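Local structure of DNA/pantothenate metabolism flavoprotein (Streptomyces sparsogenes DSM 40356, 7CFU) at residues A42-T47 / S189-A194; V48-I53 / T193-A198; I53-T58 / R68-V73; A144-P149 / R153-L158. The protein is an FMN-dependent cysteine decarboxylase that assembles as twelve copies and probably carries out the oxidative decarboxylation of a cysteine-containing peptide in biosynthesis. One frame throughout, in Å; residues are numbered along the deposited sequence.

Contact 1 of 4, residues A42-T47 / S189-A194; sequences AWLRGT and SAISTA
Ile191 and Ser192, on helix 187-199, meet Trp43 and Leu44 of helix 37-48. The short helical segments run at 52° to each other, and their axes come no closer than 12.4 Å. At that separation the contact is made by the ends of long side chains, an indole and two branched aliphatic chains, with a serine at the ring edge. The CB of Ile191 is directed toward the other helix. Its branch methyl CG2 lies anti to the backbone N and does all its touching across the contact: Ile191 CG2 is 4.1 Å from Leu44 CD2, the two side chains crossing at about a right angle, and 4.2 Å from CZ3 of Trp43. Next comes Ser192, whose OG lies 4.1 Å from CZ2 of Trp43, near the indole plane at the ring edge. The contact is loose packing against a ring carbon; the polar partner of the hydroxyl is Gln188 O, one turn earlier. Trp43 can offer this edge because its CG is anti to the backbone N (chi1 171°), swinging the six-membered ring out between the helices. In the Rossmann-like subunit both helices pack on one face of the parallel sheet, with Leu44 resting on Leu24 and Trp26 of strand 23-28 and Ile191 on Val103 and Leu105 of strand 101-107.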
loop_
_atom_site.group_PDB
_atom_site.type_symbol
_atom_site.label_atom_id
_atom_site.label_comp_id
_atom_site.label_asym_id
_atom_site.label_seq_id
_atom_site.Cartn_x
_atom_site.Cartn_y
_atom_site.Cartn_z
ATOM N N ALA A 42 0.600 37.626 9.690
ATOM C CA ALA A 42 0.241 38.520 10.790
ATOM C C ALA A 42 0.351 39.983 10.374
ATOM O O ALA A 42 -0.492 40.805 10.753
ATOM C CB ALA A 42 1.128 38.243 12.003
ATOM N N TRP A 43 1.390 40.332 9.608
ATOM C CA TRP A 43 1.518 41.698 9.106
ATOM C C TRP A 43 0.363 42.059 8.184
ATOM O O TRP A 43 -0.178 43.168 8.257
ATOM C CB TRP A 43 2.846 41.880 8.373
ATOM C CG TRP A 43 2.951 43.197 7.657
ATOM C CD1 TRP A 43 3.182 44.417 8.222
ATOM C CD2 TRP A 43 2.813 43.429 6.247
ATOM N NE1 TRP A 43 3.209 45.391 7.253
ATOM C CE2 TRP A 43 2.980 44.812 6.033
ATOM C CE3 TRP A 43 2.571 42.603 5.147
ATOM C CZ2 TRP A 43 2.915 45.387 4.763
ATOM C CZ3 TRP A 43 2.505 43.177 3.885
ATOM C CH2 TRP A 43 2.674 44.556 3.705
ATOM N N LEU A 44 -0.023 41.134 7.302
ATOM C CA LEU A 44 -1.114 41.398 6.374
ATOM C C LEU A 44 -2.430 41.602 7.115
ATOM O O LEU A 44 -3.233 42.466 6.746
ATOM C CB LEU A 44 -1.232 40.251 5.368
ATOM C CG LEU A 44 -0.193 40.212 4.245
ATOM C CD1 LEU A 44 -0.176 38.845 3.560
ATOM C CD2 LEU A 44 -0.471 41.309 3.242
ATOM N N ARG A 45 -2.675 40.812 8.157
ATOM C CA ARG A 45 -3.948 40.908 8.864
ATOM C C ARG A 45 -3.932 42.003 9.928
ATOM O O ARG A 45 -4.840 42.840 9.975
ATOM C CB ARG A 45 -4.297 39.560 9.486
ATOM C CG ARG A 45 -4.640 38.522 8.458
ATOM C CD ARG A 45 -5.139 37.249 9.092
ATOM N NE ARG A 45 -5.627 36.347 8.061
ATOM C CZ ARG A 45 -6.861 36.399 7.572
ATOM N NH1 ARG A 45 -7.716 37.307 8.033
ATOM N NH2 ARG A 45 -7.241 35.554 6.623
ATOM N N GLY A 46 -2.902 42.017 10.781
ATOM C CA GLY A 46 -2.892 42.896 11.938
ATOM C C GLY A 46 -2.431 44.313 11.671
ATOM O O GLY A 46 -2.721 45.202 12.476
ATOM N N THR A 47 -1.724 44.546 10.567
ATOM C CA THR A 47 -1.209 45.866 10.225
ATOM C C THR A 47 -1.848 46.440 8.969
ATOM O O THR A 47 -2.266 47.600 8.964
ATOM C CB THR A 47 0.323 45.817 10.044
ATOM O OG1 THR A 47 0.955 45.408 11.265
ATOM C CG2 THR A 47 0.859 47.177 9.627
ATOM N N SER A 189 6.343 47.571 0.865
ATOM C CA SER A 189 5.976 48.687 0.001
ATOM C C SER A 189 5.298 48.200 -1.277
ATOM O O SER A 189 4.292 48.774 -1.716
ATOM C CB SER A 189 7.223 49.509 -0.327
ATOM O OG SER A 189 6.944 50.514 -1.285
ATOM N N ALA A 190 5.835 47.140 -1.888
ATOM C CA ALA A 190 5.260 46.629 -3.129
ATOM C C ALA A 190 3.863 46.063 -2.911
ATOM O O ALA A 190 2.963 46.292 -3.725
ATOM C CB ALA A 190 6.178 45.565 -3.731
ATOM N N ILE A 191 3.659 45.323 -1.819
ATOM C CA ILE A 191 2.347 44.731 -1.573
ATOM C C ILE A 191 1.322 45.812 -1.252
ATOM O O ILE A 191 0.189 45.769 -1.750
ATOM C CB ILE A 191 2.435 43.664 -0.466
ATOM C CG1 ILE A 191 3.228 42.450 -0.961
ATOM C CG2 ILE A 191 1.052 43.250 -0.008
ATOM C CD1 ILE A 191 3.379 41.353 0.077
ATOM N N SER A 192 1.692 46.784 -0.407
ATOM C CA SER A 192 0.790 47.892 -0.094
ATOM C C SER A 192 0.344 48.606 -1.364
ATOM O O SER A 192 -0.842 48.911 -1.539
ATOM C CB SER A 192 1.477 48.881 0.851
ATOM O OG SER A 192 1.868 48.260 2.063
ATOM N N THR A 193 1.291 48.879 -2.264
ATOM C CA THR A 193 0.962 49.495 -3.547
ATOM C C THR A 193 -0.052 48.656 -4.317
ATOM O O THR A 193 -1.035 49.181 -4.859
ATOM C CB THR A 193 2.244 49.681 -4.364
ATOM O OG1 THR A 193 3.158 50.507 -3.633
ATOM C CG2 THR A 193 1.947 50.305 -5.714
ATOM N N ALA A 194 0.173 47.338 -4.369
ATOM C CA ALA A 194 -0.734 46.445 -5.088
ATOM C C ALA A 194 -2.117 46.414 -4.446
ATOM O O ALA A 194 -3.130 46.407 -5.152
ATOM C CB ALA A 194 -0.140 45.037 -5.148
#

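Contact 2 of 4, residues V48-I53 / T193-A198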
loop_
_atom_site.group_PDB
_atom_site.type_symbol
_atom_site.label_atom_id
_atom_site.label_comp_id
_atom_site.label_asym_id
_atom_site.label_seq_id
_atom_site.Cartn_x
_atom_site.Cartn_y
_atom_site.Cartn_z
ATOM N N VAL A 48 -1.939 45.653 7.896
ATOM C CA VAL A 48 -2.516 46.168 6.657
ATOM C C VAL A 48 -4.037 46.104 6.676
ATOM O O VAL A 48 -4.702 46.946 6.064
ATOM C CB VAL A 48 -1.942 45.399 5.457
ATOM C CG1 VAL A 48 -2.432 45.996 4.154
ATOM C CG2 VAL A 48 -0.435 45.402 5.518
ATOM N N GLY A 49 -4.613 45.121 7.364
ATOM C CA GLY A 49 -6.053 44.995 7.443
ATOM C C GLY A 49 -6.707 44.155 6.367
ATOM O O GLY A 49 -7.926 44.253 6.187
ATOM N N VAL A 50 -5.945 43.326 5.649
ATOM C CA VAL A 50 -6.544 42.438 4.660
ATOM C C VAL A 50 -7.327 41.345 5.372
ATOM O O VAL A 50 -6.891 40.808 6.399
ATOM C CB VAL A 50 -5.473 41.834 3.735
ATOM C CG1 VAL A 50 -6.137 41.044 2.622
ATOM C CG2 VAL A 50 -4.577 42.923 3.174
ATOM N N GLN A 51 -8.503 41.022 4.842
ATOM C CA GLN A 51 -9.380 40.045 5.476
ATOM C C GLN A 51 -9.514 38.727 4.730
ATOM O O GLN A 51 -9.531 37.679 5.371
ATOM C CB GLN A 51 -10.767 40.664 5.693
ATOM C CG GLN A 51 -10.727 41.814 6.689
ATOM C CD GLN A 51 -12.094 42.379 7.005
ATOM O OE1 GLN A 51 -13.109 41.939 6.462
ATOM N NE2 GLN A 51 -12.125 43.381 7.876
ATOM N N GLU A 52 -9.602 38.724 3.401
ATOM C CA GLU A 52 -9.762 37.480 2.647
ATOM C C GLU A 52 -8.426 37.138 1.986
ATOM O O GLU A 52 -7.993 37.822 1.051
ATOM C CB GLU A 52 -10.871 37.578 1.600
ATOM C CG GLU A 52 -12.272 37.749 2.170
ATOM C CD GLU A 52 -13.339 37.799 1.081
ATOM O OE1 GLU A 52 -12.993 37.751 -0.120
ATOM O OE2 GLU A 52 -14.531 37.915 1.427
ATOM N N ILE A 53 -7.768 36.096 2.489
ATOM C CA ILE A 53 -6.477 35.643 1.983
ATOM C C ILE A 53 -6.578 34.151 1.699
ATOM O O ILE A 53 -6.915 33.374 2.597
ATOM C CB ILE A 53 -5.342 35.926 2.981
ATOM C CG1 ILE A 53 -5.249 37.418 3.292
ATOM C CG2 ILE A 53 -4.012 35.388 2.454
ATOM C CD1 ILE A 53 -4.255 37.736 4.376
ATOM N N THR A 193 1.291 48.879 -2.264
ATOM C CA THR A 193 0.962 49.495 -3.547
ATOM C C THR A 193 -0.052 48.656 -4.317
ATOM O O THR A 193 -1.035 49.181 -4.859
ATOM C CB THR A 193 2.244 49.681 -4.364
ATOM O OG1 THR A 193 3.158 50.507 -3.633
ATOM C CG2 THR A 193 1.947 50.305 -5.714
ATOM N N ALA A 194 0.173 47.338 -4.369
ATOM C CA ALA A 194 -0.734 46.445 -5.088
ATOM C C ALA A 194 -2.117 46.414 -4.446
ATOM O O ALA A 194 -3.130 46.407 -5.152
ATOM C CB ALA A 194 -0.140 45.037 -5.148
ATOM N N LEU A 195 -2.182 46.365 -3.111
ATOM C CA LEU A 195 -3.480 46.352 -2.437
ATOM C C LEU A 195 -4.254 47.640 -2.686
ATOM O O LEU A 195 -5.476 47.612 -2.874
ATOM C CB LEU A 195 -3.289 46.115 -0.938
ATOM C CG LEU A 195 -2.720 44.733 -0.612
ATOM C CD1 LEU A 195 -2.282 44.638 0.829
ATOM C CD2 LEU A 195 -3.756 43.663 -0.926
ATOM N N ILE A 196 -3.563 48.781 -2.675
ATOM C CA ILE A 196 -4.228 50.059 -2.921
ATOM C C ILE A 196 -4.640 50.170 -4.379
ATOM O O ILE A 196 -5.755 50.606 -4.695
ATOM C CB ILE A 196 -3.316 51.222 -2.488
ATOM C CG1 ILE A 196 -3.304 51.316 -0.962
ATOM C CG2 ILE A 196 -3.785 52.527 -3.111
ATOM C CD1 ILE A 196 -2.031 51.839 -0.394
ATOM N N GLN A 197 -3.750 49.766 -5.289
ATOM C CA GLN A 197 -4.088 49.741 -6.706
ATOM C C GLN A 197 -5.320 48.883 -6.970
ATOM O O GLN A 197 -6.188 49.259 -7.765
ATOM C CB GLN A 197 -2.877 49.243 -7.495
ATOM C CG GLN A 197 -3.069 49.095 -8.983
ATOM C CD GLN A 197 -1.820 48.556 -9.659
ATOM O OE1 GLN A 197 -0.829 48.233 -9.002
ATOM N NE2 GLN A 197 -1.876 48.422 -10.974
ATOM N N ALA A 198 -5.431 47.736 -6.298
ATOM C CA ALA A 198 -6.616 46.902 -6.472
ATOM C C ALA A 198 -7.845 47.559 -5.858
ATOM O O ALA A 198 -8.945 47.483 -6.418
ATOM C CB ALA A 198 -6.391 45.521 -5.863
#
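Leu195 pushes one methyl, CD1, against two valines at once, reaching CG1 of Val48 at 3.6 Å and CG2 of Val50 at 3.7 Å. The valines belong to the turn that ends a beta-alpha-beta crossover of the Rossmann-like fold: helix 37-48 stops here and the chain reverses into strand 52-57, which lies beside strand 23-28 in the parallel sheet. Leucine suits the helix 187-199 side because its long arm spans the distance between backbones, where Val50 CA and Leu195 CA, the nearest pair, are still 8.7 Å apart. With CG beside the backbone N (chi1 -65°) and an extended second torsion of 168°, CD1 is carried out from the helix to the turn. The leucine side chain runs at a slant to each valine, and no polar bond joins the two segments. Between the valines, Gly49 leaves the helix with a positive phi of 90°, a backbone conformation easily reached by glycine. The reversal is fixed further by a backbone bond between Leu44 and Val50. Around this patch Leu195 also touches Leu19, Val22 and Val101, while Val50 rests on Leu24 and Val48 on Trp43, so the leucine is part of an apolar cluster at this end of the sheet. The two valines have nearly the same chi1 yet use different branches: Val48 presents CG1, anti to its backbone N, whereas Val50 presents CG2, beside its backbone N.

Contact 3 of 4, residues I53-T58 / R68-V73; sequences IRTVMT and RMIEAV. With FMN (flavin mononucleotide), chain Y.
Ile70 carries the apolar part of this contact, facing Thr55 and Met57 where helix 67-74 packs against strand 52-57 of the parallel sheet in a Rossmann-like alpha/beta fold. Alternate strand residues point the same way, so Thr55 and Met57 both turn toward the helix. The isoleucine serves them with separate branches. Ile70 CD1 meets the end of Met57 tip to tip, 3.6 Å from Met57 CE and 3.7 Å from Met57 SD, and Ile70 CG2 lies 3.8 Å from Thr55 OG1. The flexible thioether suits its place: bent at its last torsion (chi3 80°), Met57 brings its end onto the isoleucine methyl. Val37 of helix 37-48 also touches Ile70.

Charge interactions lie along the helix. Arg68 NE and Glu71 OE1 are 3.4 Å apart, but the oxygen stands clear of the plane of the guanidinium group, so the attraction is between charges, with no N-H aimed at it. The other carboxylate oxygen, OE2, accepts a hydrogen bond from Gly87 N of a neighbouring subunit, and Ala72 packs on Phe32 of a further one, so this helix faces the assembly interfaces.

Hydrogen bonding is concentrated at the strand's end, in a flavin mononucleotide pocket. Thr58 is the N-cap of helix 59-65, its hydroxyl accepting from Ala61 N. Ser31, Thr108 and Ala109 are among the other residues that bond this FMN. A chi1 of 70° sets the threonine hydroxyl toward the phosphate, and Thr58 OG1 donates to FMN O2P at 2.6 Å.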
loop_
_atom_site.group_PDB
_atom_site.type_symbol
_atom_site.label_atom_id
_atom_site.label_comp_id
_atom_site.label_asym_id
_atom_site.label_seq_id
_atom_site.Cartn_x
_atom_site.Cartn_y
_atom_site.Cartn_z
ATOM N N ILE A 53 -7.768 36.096 2.489
ATOM C CA ILE A 53 -6.477 35.643 1.983
ATOM C C ILE A 53 -6.578 34.151 1.699
ATOM O O ILE A 53 -6.915 33.374 2.597
ATOM C CB ILE A 53 -5.342 35.926 2.981
ATOM C CG1 ILE A 53 -5.249 37.418 3.292
ATOM C CG2 ILE A 53 -4.012 35.388 2.454
ATOM C CD1 ILE A 53 -4.255 37.736 4.376
ATOM N N ARG A 54 -6.308 33.751 0.449
ATOM C CA ARG A 54 -6.242 32.344 0.058
ATOM C C ARG A 54 -4.844 32.015 -0.465
ATOM O O ARG A 54 -4.258 32.801 -1.218
ATOM C CB ARG A 54 -7.279 32.010 -1.019
ATOM C CG ARG A 54 -8.724 32.178 -0.575
ATOM C CD ARG A 54 -9.699 31.768 -1.670
ATOM N NE ARG A 54 -11.081 31.853 -1.205
ATOM C CZ ARG A 54 -11.715 30.894 -0.533
ATOM N NH1 ARG A 54 -11.094 29.757 -0.238
ATOM N NH2 ARG A 54 -12.977 31.074 -0.153
ATOM N N THR A 55 -4.313 30.857 -0.068
ATOM C CA THR A 55 -2.952 30.453 -0.401
ATOM C C THR A 55 -2.917 29.268 -1.363
ATOM O O THR A 55 -3.801 28.406 -1.361
ATOM C CB THR A 55 -2.158 30.091 0.852
ATOM O OG1 THR A 55 -2.844 29.058 1.567
ATOM C CG2 THR A 55 -1.975 31.310 1.749
ATOM N N VAL A 56 -1.888 29.265 -2.209
ATOM C CA VAL A 56 -1.544 28.160 -3.096
ATOM C C VAL A 56 -0.088 27.801 -2.834
ATOM O O VAL A 56 0.781 28.681 -2.857
ATOM C CB VAL A 56 -1.752 28.520 -4.583
ATOM C CG1 VAL A 56 -1.413 27.338 -5.486
ATOM C CG2 VAL A 56 -3.161 28.977 -4.831
ATOM N N MET A 57 0.177 26.525 -2.550
ATOM C CA MET A 57 1.529 26.034 -2.320
ATOM C C MET A 57 1.966 25.136 -3.471
ATOM O O MET A 57 1.178 24.332 -3.979
ATOM C CB MET A 57 1.632 25.245 -1.013
ATOM C CG MET A 57 1.216 26.022 0.228
ATOM S SD MET A 57 1.515 25.037 1.697
ATOM C CE MET A 57 3.267 25.289 1.939
ATOM N N THR A 58 3.215 25.294 -3.900
ATOM C CA THR A 58 3.794 24.298 -4.780
ATOM C C THR A 58 3.961 22.986 -4.018
ATOM O O THR A 58 3.926 22.949 -2.783
ATOM C CB THR A 58 5.148 24.773 -5.324
ATOM O OG1 THR A 58 6.126 24.788 -4.268
ATOM C CG2 THR A 58 5.007 26.159 -5.880
ATOM N N ARG A 68 -0.788 21.847 6.751
ATOM C CA ARG A 68 -1.866 21.942 7.730
ATOM C C ARG A 68 -1.709 23.139 8.655
ATOM O O ARG A 68 -2.712 23.734 9.061
ATOM C CB ARG A 68 -2.022 20.617 8.473
ATOM C CG ARG A 68 -2.663 19.634 7.500
ATOM C CD ARG A 68 -4.082 20.100 7.247
ATOM N NE ARG A 68 -4.875 19.937 8.449
ATOM C CZ ARG A 68 -5.490 18.804 8.742
ATOM N NH1 ARG A 68 -5.422 17.787 7.893
ATOM N NH2 ARG A 68 -6.177 18.689 9.865
ATOM N N MET A 69 -0.485 23.524 8.988
ATOM C CA MET A 69 -0.319 24.675 9.865
ATOM C C MET A 69 -0.588 25.985 9.126
ATOM O O MET A 69 -1.159 26.922 9.709
ATOM C CB MET A 69 1.054 24.645 10.513
ATOM C CG MET A 69 1.192 25.702 11.549
ATOM S SD MET A 69 -0.076 25.520 12.799
ATOM C CE MET A 69 0.812 24.553 14.002
ATOM N N ILE A 70 -0.183 26.082 7.853
ATOM C CA ILE A 70 -0.605 27.231 7.056
ATOM C C ILE A 70 -2.118 27.361 7.113
ATOM O O ILE A 70 -2.655 28.461 7.287
ATOM C CB ILE A 70 -0.109 27.114 5.600
ATOM C CG1 ILE A 70 1.394 27.378 5.513
ATOM C CG2 ILE A 70 -0.890 28.064 4.690
ATOM C CD1 ILE A 70 1.847 27.757 4.116
ATOM N N GLU A 71 -2.827 26.232 7.001
ATOM C CA GLU A 71 -4.285 26.252 7.068
ATOM C C GLU A 71 -4.784 26.804 8.393
ATOM O O GLU A 71 -5.701 27.635 8.422
ATOM C CB GLU A 71 -4.846 24.846 6.864
ATOM C CG GLU A 71 -6.328 24.741 7.224
ATOM C CD GLU A 71 -6.943 23.413 6.828
ATOM O OE1 GLU A 71 -6.181 22.457 6.578
ATOM O OE2 GLU A 71 -8.191 23.321 6.776
ATOM N N ALA A 72 -4.186 26.360 9.499
ATOM C CA ALA A 72 -4.681 26.749 10.812
ATOM C C ALA A 72 -4.461 28.229 11.081
ATOM O O ALA A 72 -5.261 28.852 11.788
ATOM C CB ALA A 72 -4.016 25.903 11.897
ATOM N N VAL A 73 -3.401 28.809 10.519
ATOM C CA VAL A 73 -3.056 30.190 10.829
ATOM C C VAL A 73 -3.624 31.184 9.825
ATOM O O VAL A 73 -3.756 32.371 10.152
ATOM C CB VAL A 73 -1.526 30.345 10.919
ATOM C CG1 VAL A 73 -0.945 29.270 11.825
ATOM C CG2 VAL A 73 -0.893 30.265 9.543
HETATM N N1 FMN Y . 15.308 27.409 -4.402
HETATM C C2 FMN Y . 15.328 28.772 -4.576
HETATM O O2 FMN Y . 15.287 29.224 -5.710
HETATM N N3 FMN Y . 15.372 29.619 -3.489
HETATM C C4 FMN Y . 15.419 29.096 -2.213
HETATM O O4 FMN Y . 15.471 29.854 -1.245
HETATM C C4A FMN Y . 15.414 27.718 -2.034
HETATM N N5 FMN Y . 15.451 27.179 -0.768
HETATM C C5A FMN Y . 15.421 25.810 -0.597
HETATM C C6 FMN Y . 15.462 25.285 0.684
HETATM C C7 FMN Y . 15.434 23.910 0.865
HETATM C C7M FMN Y . 15.472 23.340 2.260
HETATM C C8 FMN Y . 15.381 23.061 -0.234
HETATM C C8M FMN Y . 15.363 21.567 -0.013
HETATM C C9 FMN Y . 15.346 23.587 -1.524
HETATM C C9A FMN Y . 15.368 24.965 -1.703
HETATM N N10 FMN Y . 15.344 25.516 -2.976
HETATM C C10 FMN Y . 15.352 26.880 -3.137
HETATM C "C1'" FMN Y . 15.275 24.641 -4.184
HETATM C "C2'" FMN Y . 13.822 24.549 -4.621
HETATM O "O2'" FMN Y . 13.026 24.049 -3.556
HETATM C "C3'" FMN Y . 13.729 23.694 -5.884
HETATM O "O3'" FMN Y . 14.298 24.402 -6.967
HETATM C "C4'" FMN Y . 12.293 23.251 -6.204
HETATM O "O4'" FMN Y . 12.296 22.434 -7.361
HETATM C "C5'" FMN Y . 11.383 24.445 -6.434
HETATM O "O5'" FMN Y . 10.042 23.999 -6.498
HETATM P P FMN Y . 8.838 25.040 -6.694
HETATM O O1P FMN Y . 7.760 24.385 -7.525
HETATM O O2P FMN Y . 8.387 25.458 -5.336
HETATM O O3P FMN Y . 9.282 26.281 -7.445
#

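Contact 4 of 4, residues A144-P149 / R153-L158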
loop_
_atom_site.group_PDB
_atom_site.type_symbol
_atom_site.label_atom_id
_atom_site.label_comp_id
_atom_site.label_asym_id
_atom_site.label_seq_id
_atom_site.Cartn_x
_atom_site.Cartn_y
_atom_site.Cartn_z
ATOM N N ALA A 144 24.834 33.078 -5.639
ATOM C CA ALA A 144 25.265 32.392 -6.856
ATOM C C ALA A 144 24.103 32.200 -7.827
ATOM O O ALA A 144 24.262 32.393 -9.038
ATOM C CB ALA A 144 25.910 31.053 -6.504
ATOM N N MET A 145 22.925 31.809 -7.309
ATOM C CA MET A 145 21.756 31.578 -8.158
ATOM C C MET A 145 21.219 32.890 -8.726
ATOM O O MET A 145 20.887 32.975 -9.914
ATOM C CB MET A 145 20.665 30.851 -7.350
ATOM C CG MET A 145 21.111 29.505 -6.747
ATOM S SD MET A 145 19.985 28.849 -5.482
ATOM C CE MET A 145 18.533 28.529 -6.491
ATOM N N TRP A 146 21.117 33.921 -7.887
ATOM C CA TRP A 146 20.606 35.209 -8.338
ATOM C C TRP A 146 21.477 35.821 -9.439
ATOM O O TRP A 146 20.967 36.545 -10.300
ATOM C CB TRP A 146 20.505 36.161 -7.144
ATOM C CG TRP A 146 19.910 37.498 -7.476
ATOM C CD1 TRP A 146 20.562 38.697 -7.511
ATOM C CD2 TRP A 146 18.535 37.780 -7.796
ATOM N NE1 TRP A 146 19.685 39.705 -7.841
ATOM C CE2 TRP A 146 18.436 39.170 -8.021
ATOM C CE3 TRP A 146 17.383 36.992 -7.917
ATOM C CZ2 TRP A 146 17.232 39.791 -8.358
ATOM C CZ3 TRP A 146 16.187 37.609 -8.250
ATOM C CH2 TRP A 146 16.120 38.997 -8.468
ATOM N N SER A 147 22.778 35.528 -9.444
ATOM C CA SER A 147 23.685 36.122 -10.421
ATOM C C SER A 147 23.702 35.377 -11.747
ATOM O O SER A 147 24.366 35.832 -12.681
ATOM C CB SER A 147 25.111 36.157 -9.877
ATOM O OG SER A 147 25.672 34.853 -9.929
ATOM N N LYS A 148 23.027 34.241 -11.847
ATOM C CA LYS A 148 23.052 33.487 -13.088
ATOM C C LYS A 148 22.378 34.285 -14.199
ATOM O O LYS A 148 21.362 34.941 -13.957
ATOM C CB LYS A 148 22.363 32.138 -12.916
ATOM C CG LYS A 148 23.221 31.124 -12.178
ATOM C CD LYS A 148 24.482 30.793 -12.978
ATOM C CE LYS A 148 25.210 29.591 -12.383
ATOM N NZ LYS A 148 25.627 29.835 -10.974
ATOM N N PRO A 149 22.947 34.277 -15.414
ATOM C CA PRO A 149 22.308 34.986 -16.541
ATOM C C PRO A 149 20.892 34.516 -16.820
ATOM O O PRO A 149 20.024 35.330 -17.162
ATOM C CB PRO A 149 23.236 34.674 -17.725
ATOM C CG PRO A 149 24.539 34.264 -17.119
ATOM C CD PRO A 149 24.214 33.629 -15.796
ATOM N N ARG A 153 17.694 37.008 -16.898
ATOM C CA ARG A 153 16.792 37.099 -18.050
ATOM C C ARG A 153 15.338 36.933 -17.625
ATOM O O ARG A 153 14.459 37.690 -18.060
ATOM C CB ARG A 153 17.152 36.042 -19.095
ATOM C CG ARG A 153 18.395 36.363 -19.917
ATOM C CD ARG A 153 18.503 35.478 -21.139
ATOM N NE ARG A 153 18.736 34.072 -20.815
ATOM C CZ ARG A 153 19.937 33.537 -20.589
ATOM N NH1 ARG A 153 21.033 34.287 -20.639
ATOM N NH2 ARG A 153 20.049 32.244 -20.316
ATOM N N ASN A 154 15.072 35.982 -16.730
ATOM C CA ASN A 154 13.696 35.750 -16.308
ATOM C C ASN A 154 13.161 36.935 -15.521
ATOM O O ASN A 154 12.022 37.366 -15.745
ATOM C CB ASN A 154 13.609 34.464 -15.485
ATOM C CG ASN A 154 13.992 33.239 -16.288
ATOM O OD1 ASN A 154 13.808 33.204 -17.512
ATOM N ND2 ASN A 154 14.538 32.231 -15.612
ATOM N N VAL A 155 13.976 37.494 -14.621
ATOM C CA VAL A 155 13.579 38.704 -13.903
ATOM C C VAL A 155 13.223 39.820 -14.884
ATOM O O VAL A 155 12.161 40.441 -14.780
ATOM C CB VAL A 155 14.686 39.144 -12.931
ATOM C CG1 VAL A 155 14.334 40.490 -12.322
ATOM C CG2 VAL A 155 14.892 38.089 -11.839
ATOM N N ASP A 156 14.103 40.086 -15.859
ATOM C CA ASP A 156 13.837 41.150 -16.823
ATOM C C ASP A 156 12.563 40.869 -17.599
ATOM O O ASP A 156 11.717 41.756 -17.777
ATOM C CB ASP A 156 15.008 41.303 -17.798
ATOM C CG ASP A 156 16.299 41.727 -17.113
ATOM O OD1 ASP A 156 16.241 42.296 -15.999
ATOM O OD2 ASP A 156 17.379 41.479 -17.696
ATOM N N GLN A 157 12.406 39.629 -18.067
ATOM C CA GLN A 157 11.234 39.287 -18.861
ATOM C C GLN A 157 9.952 39.518 -18.076
ATOM O O GLN A 157 8.953 39.992 -18.632
ATOM C CB GLN A 157 11.311 37.836 -19.315
ATOM C CG GLN A 157 10.108 37.404 -20.123
ATOM C CD GLN A 157 9.996 38.171 -21.436
ATOM O OE1 GLN A 157 10.627 37.807 -22.421
ATOM N NE2 GLN A 157 9.196 39.235 -21.448
ATOM N N LEU A 158 9.962 39.192 -16.781
ATOM C CA LEU A 158 8.764 39.374 -15.964
ATOM C C LEU A 158 8.450 40.850 -15.757
ATOM O O LEU A 158 7.280 41.243 -15.741
ATOM C CB LEU A 158 8.930 38.673 -14.617
ATOM C CG LEU A 158 8.840 37.149 -14.638
ATOM C CD1 LEU A 158 9.388 36.560 -13.344
ATOM C CD2 LEU A 158 7.390 36.743 -14.850
#
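Trp146 and Val155 cross at about a right angle, the six-membered ring of the indole meeting one valine methyl: Val155 CG2 is 3.7 Å from CH2 and 3.8 Å from CZ3. The approach to the ring is oblique. The pair spans the turn between helix 143-146 and helix 149-160, the latter being the helix of the beta-alpha-beta crossover that joins parallel strands 135-139 and 164-165 of the Rossmann-like sheet. With CG anti to the backbone N (chi1 -177°), the tryptophan extends away from its own short helix, and its breadth lets it bridge to Val155, which also packs on Ile165.

A second pairing marks the start of the longer helix. Lys148 is its N-cap and Pro149 its first residue, a place that suits proline because no N-H is needed there for helix bonding. Pro149 O accepts the backbone N of Arg153 at 2.9 Å, a regular helical bond in the first turn. The arginine chain bends at chi3 (-67°) and folds back, so that the same carbonyl oxygen lies 3.7 Å above one guanidinium face, offset toward its rim. The charged end is directed across a subunit boundary: NH2 makes a salt bridge to Asp161 and a hydrogen bond to Ala116 O, both of a neighbouring subunit. Lys148 NZ likewise bonds backbone oxygens of Leu129 and Ala131 of that subunit. The fold of the arginine also sets Arg153 NH1 3.7 Å from Pro149 CB.

Overall arrangement
Contacts 1 and 2 are neighbours, their centres 7 Å apart: both use helix 187-199, and helix 37-48 of contact 1 runs directly into the turn of contact 2. Strand 52-57 continues from contact 2 into contact 3 through the shared Ile53, whose CD1 lies 4.1 Å from Leu44 CB of contact 1; the centres of contacts 1 and 2 each lie about 17 Å from that of contact 3. Contact 4 stands apart, its centre about 28 Å from that of contact 3, on the opposite side of the chain's centre. Yet contacts 3 and 4 supply Thr58 and Met145 to the same set of FMN pocket residues, and both border neighbouring subunits, whereas contacts 1 and 2 touch none.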